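PDB 1JMX: amine Dehydrogenase from Pseudomonas putida, which carries two covalently bound c-type hemes and probably transfers electrons, as the heme-bearing alpha subunit of a quinohemoprotein amine dehydrogenase. Local coordinates for residues V389-D401 against P406-V418. Numbering follows the deposited sequence.
Sequences VQGRFEAEAWGKD and PLRIGYLPASWKV
Arg408 lays its CB over one face of the Trp398 six-membered ring, a CH-pi contact with CB 3.7 Å from the ring centroid, and its CD follows on to reach Trp398 CZ2 at 3.6 Å. With CG anti to the backbone N (chi1 -176°) the chain runs out across the indole and then bends at chi3, which brings NH1 into a salt bridge with Glu396 OE2. The other carboxylate oxygen, Glu396 OE1, takes a nearly straight bond from Trp398 NE1, 2.8 Å long, in the plane of the indole but from above that of the carboxylate. Were Trp398 an alanine, Glu396 OE1 would probably lose this donor and the aliphatic part of Arg408 its platform. These side chains share a face of the antiparallel beta hairpin 391-400/406-420 in the E-set domain IV. Beneath them, Gly399 and Leu407 exchange backbone bonds, and Ala397 N donates to Gly410 O. Ala397 and Leu407 point to the opposite face; Ala397 CB meets Leu412 CD1 at 3.5 Å, and Leu407, Ile409 and Leu412 touch Tyr362 of strand 354-362. A water bridges Glu396 OE2 and Tyr411 OH. Toward the other end of the pairing the edge of the Trp416 ring meets Ala395 N. Outside the hairpin, Lys369 of strand 367-378 makes a cation-pi contact with Trp398.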
loop_
_atom_site.group_PDB
_atom_site.type_symbol
_atom_site.label_atom_id
_atom_site.label_comp_id
_atom_site.label_asym_id
_atom_site.label_seq_id
_atom_site.Cartn_x
_atom_site.Cartn_y
_atom_site.Cartn_z
ATOM N N VAL A 389 -14.395 -0.502 -4.978
ATOM C CA VAL A 389 -13.667 -1.232 -6.007
ATOM C C VAL A 389 -14.341 -2.599 -6.108
ATOM O O VAL A 389 -14.300 -3.400 -5.174
ATOM C CB VAL A 389 -12.163 -1.382 -5.662
ATOM C CG1 VAL A 389 -11.476 -2.299 -6.655
ATOM C CG2 VAL A 389 -11.489 -0.013 -5.663
ATOM N N GLN A 390 -15.023 -2.813 -7.231
ATOM C CA GLN A 390 -15.745 -4.050 -7.493
ATOM C C GLN A 390 -14.876 -5.244 -7.855
ATOM O O GLN A 390 -13.754 -5.107 -8.350
ATOM C CB GLN A 390 -16.698 -3.867 -8.676
ATOM C CG GLN A 390 -17.737 -2.787 -8.566
ATOM C CD GLN A 390 -18.429 -2.547 -9.900
ATOM O OE1 GLN A 390 -17.899 -2.883 -10.960
ATOM N NE2 GLN A 390 -19.616 -1.962 -9.849
ATOM N N GLY A 391 -15.433 -6.420 -7.608
ATOM C CA GLY A 391 -14.791 -7.654 -8.007
ATOM C C GLY A 391 -15.569 -7.964 -9.283
ATOM O O GLY A 391 -16.795 -7.848 -9.297
ATOM N N ARG A 392 -14.883 -8.247 -10.382
ATOM C CA ARG A 392 -15.574 -8.557 -11.635
ATOM C C ARG A 392 -15.044 -9.879 -12.128
ATOM O O ARG A 392 -13.843 -10.029 -12.348
ATOM C CB ARG A 392 -15.360 -7.451 -12.656
ATOM C CG ARG A 392 -16.074 -6.173 -12.286
ATOM C CD ARG A 392 -15.814 -5.108 -13.313
ATOM N NE ARG A 392 -16.855 -4.095 -13.264
ATOM C CZ ARG A 392 -17.935 -4.107 -14.032
ATOM N NH1 ARG A 392 -18.115 -5.079 -14.920
ATOM N NH2 ARG A 392 -18.849 -3.162 -13.889
ATOM N N PHE A 393 -15.941 -10.841 -12.309
ATOM C CA PHE A 393 -15.503 -12.167 -12.691
ATOM C C PHE A 393 -16.094 -12.757 -13.943
ATOM O O PHE A 393 -17.143 -12.336 -14.419
ATOM C CB PHE A 393 -15.724 -13.127 -11.524
ATOM C CG PHE A 393 -15.207 -12.612 -10.222
ATOM C CD1 PHE A 393 -16.042 -11.902 -9.364
ATOM C CD2 PHE A 393 -13.884 -12.806 -9.863
ATOM C CE1 PHE A 393 -15.560 -11.390 -8.161
ATOM C CE2 PHE A 393 -13.392 -12.299 -8.665
ATOM C CZ PHE A 393 -14.232 -11.590 -7.814
ATOM N N GLU A 394 -15.419 -13.787 -14.430
ATOM C CA GLU A 394 -15.826 -14.497 -15.622
ATOM C C GLU A 394 -15.544 -15.991 -15.371
ATOM O O GLU A 394 -14.645 -16.335 -14.602
ATOM C CB GLU A 394 -15.005 -13.974 -16.796
ATOM C CG GLU A 394 -15.680 -14.067 -18.126
ATOM C CD GLU A 394 -16.647 -12.938 -18.401
ATOM O OE1 GLU A 394 -16.199 -11.781 -18.540
ATOM O OE2 GLU A 394 -17.853 -13.216 -18.530
ATOM N N ALA A 395 -16.363 -16.870 -15.942
ATOM C CA ALA A 395 -16.163 -18.312 -15.774
ATOM C C ALA A 395 -15.578 -18.887 -17.055
ATOM O O ALA A 395 -16.238 -18.916 -18.090
ATOM C CB ALA A 395 -17.472 -18.999 -15.433
ATOM N N GLU A 396 -14.311 -19.280 -16.988
ATOM C CA GLU A 396 -13.593 -19.839 -18.126
ATOM C C GLU A 396 -13.749 -21.356 -18.246
ATOM O O GLU A 396 -13.272 -22.108 -17.407
ATOM C CB GLU A 396 -12.125 -19.461 -18.022
ATOM C CG GLU A 396 -11.241 -20.031 -19.092
ATOM C CD GLU A 396 -9.790 -19.841 -18.747
ATOM O OE1 GLU A 396 -9.352 -20.405 -17.725
ATOM O OE2 GLU A 396 -9.091 -19.106 -19.467
ATOM N N ALA A 397 -14.386 -21.786 -19.332
ATOM C CA ALA A 397 -14.653 -23.197 -19.597
ATOM C C ALA A 397 -13.546 -23.930 -20.340
ATOM O O ALA A 397 -12.934 -23.386 -21.252
ATOM C CB ALA A 397 -15.963 -23.338 -20.352
ATOM N N TRP A 398 -13.321 -25.180 -19.940
ATOM C CA TRP A 398 -12.314 -26.043 -20.548
ATOM C C TRP A 398 -12.877 -27.426 -20.820
ATOM O O TRP A 398 -13.640 -27.974 -20.029
ATOM C CB TRP A 398 -11.091 -26.207 -19.642
ATOM C CG TRP A 398 -10.318 -24.966 -19.454
ATOM C CD1 TRP A 398 -10.650 -23.915 -18.655
ATOM C CD2 TRP A 398 -9.083 -24.620 -20.089
ATOM N NE1 TRP A 398 -9.702 -22.933 -18.752
ATOM C CE2 TRP A 398 -8.725 -23.335 -19.625
ATOM C CE3 TRP A 398 -8.241 -25.273 -21.007
ATOM C CZ2 TRP A 398 -7.560 -22.682 -20.043
ATOM C CZ3 TRP A 398 -7.075 -24.621 -21.427
ATOM C CH2 TRP A 398 -6.749 -23.336 -20.941
ATOM N N GLY A 399 -12.439 -28.008 -21.925
ATOM C CA GLY A 399 -12.879 -29.338 -22.293
ATOM C C GLY A 399 -11.718 -30.049 -22.942
ATOM O O GLY A 399 -10.554 -29.759 -22.654
ATOM N N LYS A 400 -12.024 -30.992 -23.815
ATOM C CA LYS A 400 -10.987 -31.726 -24.513
ATOM C C LYS A 400 -11.374 -31.854 -25.963
ATOM O O LYS A 400 -12.552 -32.023 -26.284
ATOM C CB LYS A 400 -10.786 -33.116 -23.900
ATOM C CG LYS A 400 -10.002 -33.110 -22.598
ATOM C CD LYS A 400 -9.533 -34.503 -22.254
ATOM C CE LYS A 400 -8.536 -34.488 -21.092
ATOM N NZ LYS A 400 -9.134 -34.017 -19.813
ATOM N N ASP A 401 -10.393 -31.727 -26.845
ATOM C CA ASP A 401 -10.676 -31.850 -28.260
ATOM C C ASP A 401 -10.653 -33.320 -28.712
ATOM O O ASP A 401 -10.479 -34.234 -27.882
ATOM C CB ASP A 401 -9.714 -30.983 -29.076
ATOM C CG ASP A 401 -8.275 -31.387 -28.915
ATOM O OD1 ASP A 401 -7.987 -32.438 -28.312
ATOM O OD2 ASP A 401 -7.419 -30.645 -29.425
ATOM N N PRO A 406 -6.345 -30.697 -23.981
ATOM C CA PRO A 406 -7.178 -29.654 -23.373
ATOM C C PRO A 406 -7.616 -28.604 -24.397
ATOM O O PRO A 406 -6.846 -28.198 -25.277
ATOM C CB PRO A 406 -6.256 -29.067 -22.304
ATOM C CG PRO A 406 -5.451 -30.250 -21.889
ATOM C CD PRO A 406 -5.092 -30.858 -23.220
ATOM N N LEU A 407 -8.848 -28.146 -24.245
ATOM C CA LEU A 407 -9.437 -27.184 -25.158
ATOM C C LEU A 407 -10.043 -26.047 -24.340
ATOM O O LEU A 407 -10.893 -26.290 -23.489
ATOM C CB LEU A 407 -10.555 -27.890 -25.937
ATOM C CG LEU A 407 -11.148 -27.480 -27.292
ATOM C CD1 LEU A 407 -12.664 -27.688 -27.219
ATOM C CD2 LEU A 407 -10.824 -26.055 -27.686
ATOM N N ARG A 408 -9.564 -24.823 -24.541
ATOM C CA ARG A 408 -10.150 -23.690 -23.837
ATOM C C ARG A 408 -11.341 -23.256 -24.694
ATOM O O ARG A 408 -11.172 -22.834 -25.837
ATOM C CB ARG A 408 -9.160 -22.531 -23.671
ATOM C CG ARG A 408 -9.748 -21.375 -22.835
ATOM C CD ARG A 408 -8.729 -20.284 -22.532
ATOM N NE ARG A 408 -9.046 -19.008 -23.179
ATOM C CZ ARG A 408 -9.821 -18.060 -22.654
ATOM N NH1 ARG A 408 -10.374 -18.230 -21.462
ATOM N NH2 ARG A 408 -10.070 -16.946 -23.329
ATOM N N ILE A 409 -12.542 -23.458 -24.165
ATOM C CA ILE A 409 -13.761 -23.100 -24.865
ATOM C C ILE A 409 -13.905 -21.585 -24.918
ATOM O O ILE A 409 -13.995 -21.001 -25.997
ATOM C CB ILE A 409 -15.021 -23.721 -24.183
ATOM C CG1 ILE A 409 -15.119 -25.228 -24.458
ATOM C CG2 ILE A 409 -16.284 -23.080 -24.719
ATOM C CD1 ILE A 409 -13.999 -26.053 -23.928
ATOM N N GLY A 410 -13.933 -20.960 -23.743
ATOM C CA GLY A 410 -14.075 -19.518 -23.664
ATOM C C GLY A 410 -14.763 -19.141 -22.373
ATOM O O GLY A 410 -14.731 -19.897 -21.408
ATOM N N TYR A 411 -15.383 -17.970 -22.345
ATOM C CA TYR A 411 -16.085 -17.507 -21.153
ATOM C C TYR A 411 -17.566 -17.827 -21.293
ATOM O O TYR A 411 -18.272 -17.169 -22.058
ATOM C CB TYR A 411 -15.893 -16.000 -20.973
ATOM C CG TYR A 411 -14.470 -15.581 -20.666
ATOM C CD1 TYR A 411 -13.908 -14.460 -21.278
ATOM C CD2 TYR A 411 -13.703 -16.275 -19.729
ATOM C CE1 TYR A 411 -12.619 -14.037 -20.963
ATOM C CE2 TYR A 411 -12.412 -15.860 -19.403
ATOM C CZ TYR A 411 -11.879 -14.742 -20.025
ATOM O OH TYR A 411 -10.600 -14.334 -19.725
ATOM N N LEU A 412 -18.030 -18.834 -20.553
ATOM C CA LEU A 412 -19.427 -19.258 -20.607
ATOM C C LEU A 412 -20.282 -18.656 -19.504
ATOM O O LEU A 412 -19.811 -18.445 -18.390
ATOM C CB LEU A 412 -19.524 -20.787 -20.552
ATOM C CG LEU A 412 -18.941 -21.581 -21.725
ATOM C CD1 LEU A 412 -19.267 -23.051 -21.566
ATOM C CD2 LEU A 412 -19.518 -21.072 -23.020
ATOM N N PRO A 413 -21.561 -18.371 -19.806
ATOM C CA PRO A 413 -22.488 -17.793 -18.829
ATOM C C PRO A 413 -22.640 -18.697 -17.607
ATOM O O PRO A 413 -22.602 -19.925 -17.713
ATOM C CB PRO A 413 -23.789 -17.669 -19.623
ATOM C CG PRO A 413 -23.675 -18.761 -20.654
ATOM C CD PRO A 413 -22.245 -18.615 -21.090
ATOM N N ALA A 414 -22.794 -18.081 -16.441
ATOM C CA ALA A 414 -22.918 -18.845 -15.214
ATOM C C ALA A 414 -23.624 -18.104 -14.102
ATOM O O ALA A 414 -23.909 -16.912 -14.193
ATOM C CB ALA A 414 -21.532 -19.264 -14.736
ATOM N N SER A 415 -23.919 -18.852 -13.051
ATOM C CA SER A 415 -24.545 -18.324 -11.853
ATOM C C SER A 415 -23.377 -18.018 -10.925
ATOM O O SER A 415 -22.382 -18.744 -10.905
ATOM C CB SER A 415 -25.447 -19.384 -11.218
ATOM O OG SER A 415 -25.688 -19.109 -9.843
ATOM N N TRP A 416 -23.504 -16.947 -10.154
ATOM C CA TRP A 416 -22.447 -16.546 -9.246
ATOM C C TRP A 416 -22.913 -16.417 -7.824
ATOM O O TRP A 416 -24.014 -15.935 -7.558
ATOM C CB TRP A 416 -21.848 -15.214 -9.688
ATOM C CG TRP A 416 -21.156 -15.296 -10.987
ATOM C CD1 TRP A 416 -21.693 -15.069 -12.220
ATOM C CD2 TRP A 416 -19.788 -15.636 -11.200
ATOM N NE1 TRP A 416 -20.739 -15.242 -13.189
ATOM C CE2 TRP A 416 -19.560 -15.592 -12.592
ATOM C CE3 TRP A 416 -18.731 -15.976 -10.352
ATOM C CZ2 TRP A 416 -18.316 -15.876 -13.153
ATOM C CZ3 TRP A 416 -17.498 -16.258 -10.910
ATOM C CH2 TRP A 416 -17.301 -16.206 -12.300
ATOM N N LYS A 417 -22.062 -16.875 -6.914
ATOM C CA LYS A 417 -22.326 -16.770 -5.495
ATOM C C LYS A 417 -21.022 -16.608 -4.728
ATOM O O LYS A 417 -19.930 -16.784 -5.266
ATOM C CB LYS A 417 -23.137 -17.952 -4.955
ATOM C CG LYS A 417 -22.462 -19.296 -5.011
ATOM C CD LYS A 417 -23.346 -20.331 -4.320
ATOM C CE LYS A 417 -23.074 -21.745 -4.823
ATOM N NZ LYS A 417 -21.651 -22.121 -4.621
ATOM N N VAL A 418 -21.166 -16.265 -3.458
ATOM C CA VAL A 418 -20.050 -16.039 -2.564
ATOM C C VAL A 418 -20.191 -16.929 -1.321
ATOM O O VAL A 418 -21.299 -17.140 -0.814
ATOM C CB VAL A 418 -20.010 -14.524 -2.191
ATOM C CG1 VAL A 418 -19.618 -14.312 -0.734
ATOM C CG2 VAL A 418 -19.066 -13.792 -3.132
HETATM O O HOH W 1 -18.850 -16.098 -17.377
HETATM O O HOH W 2 -8.627 -16.373 -19.482
#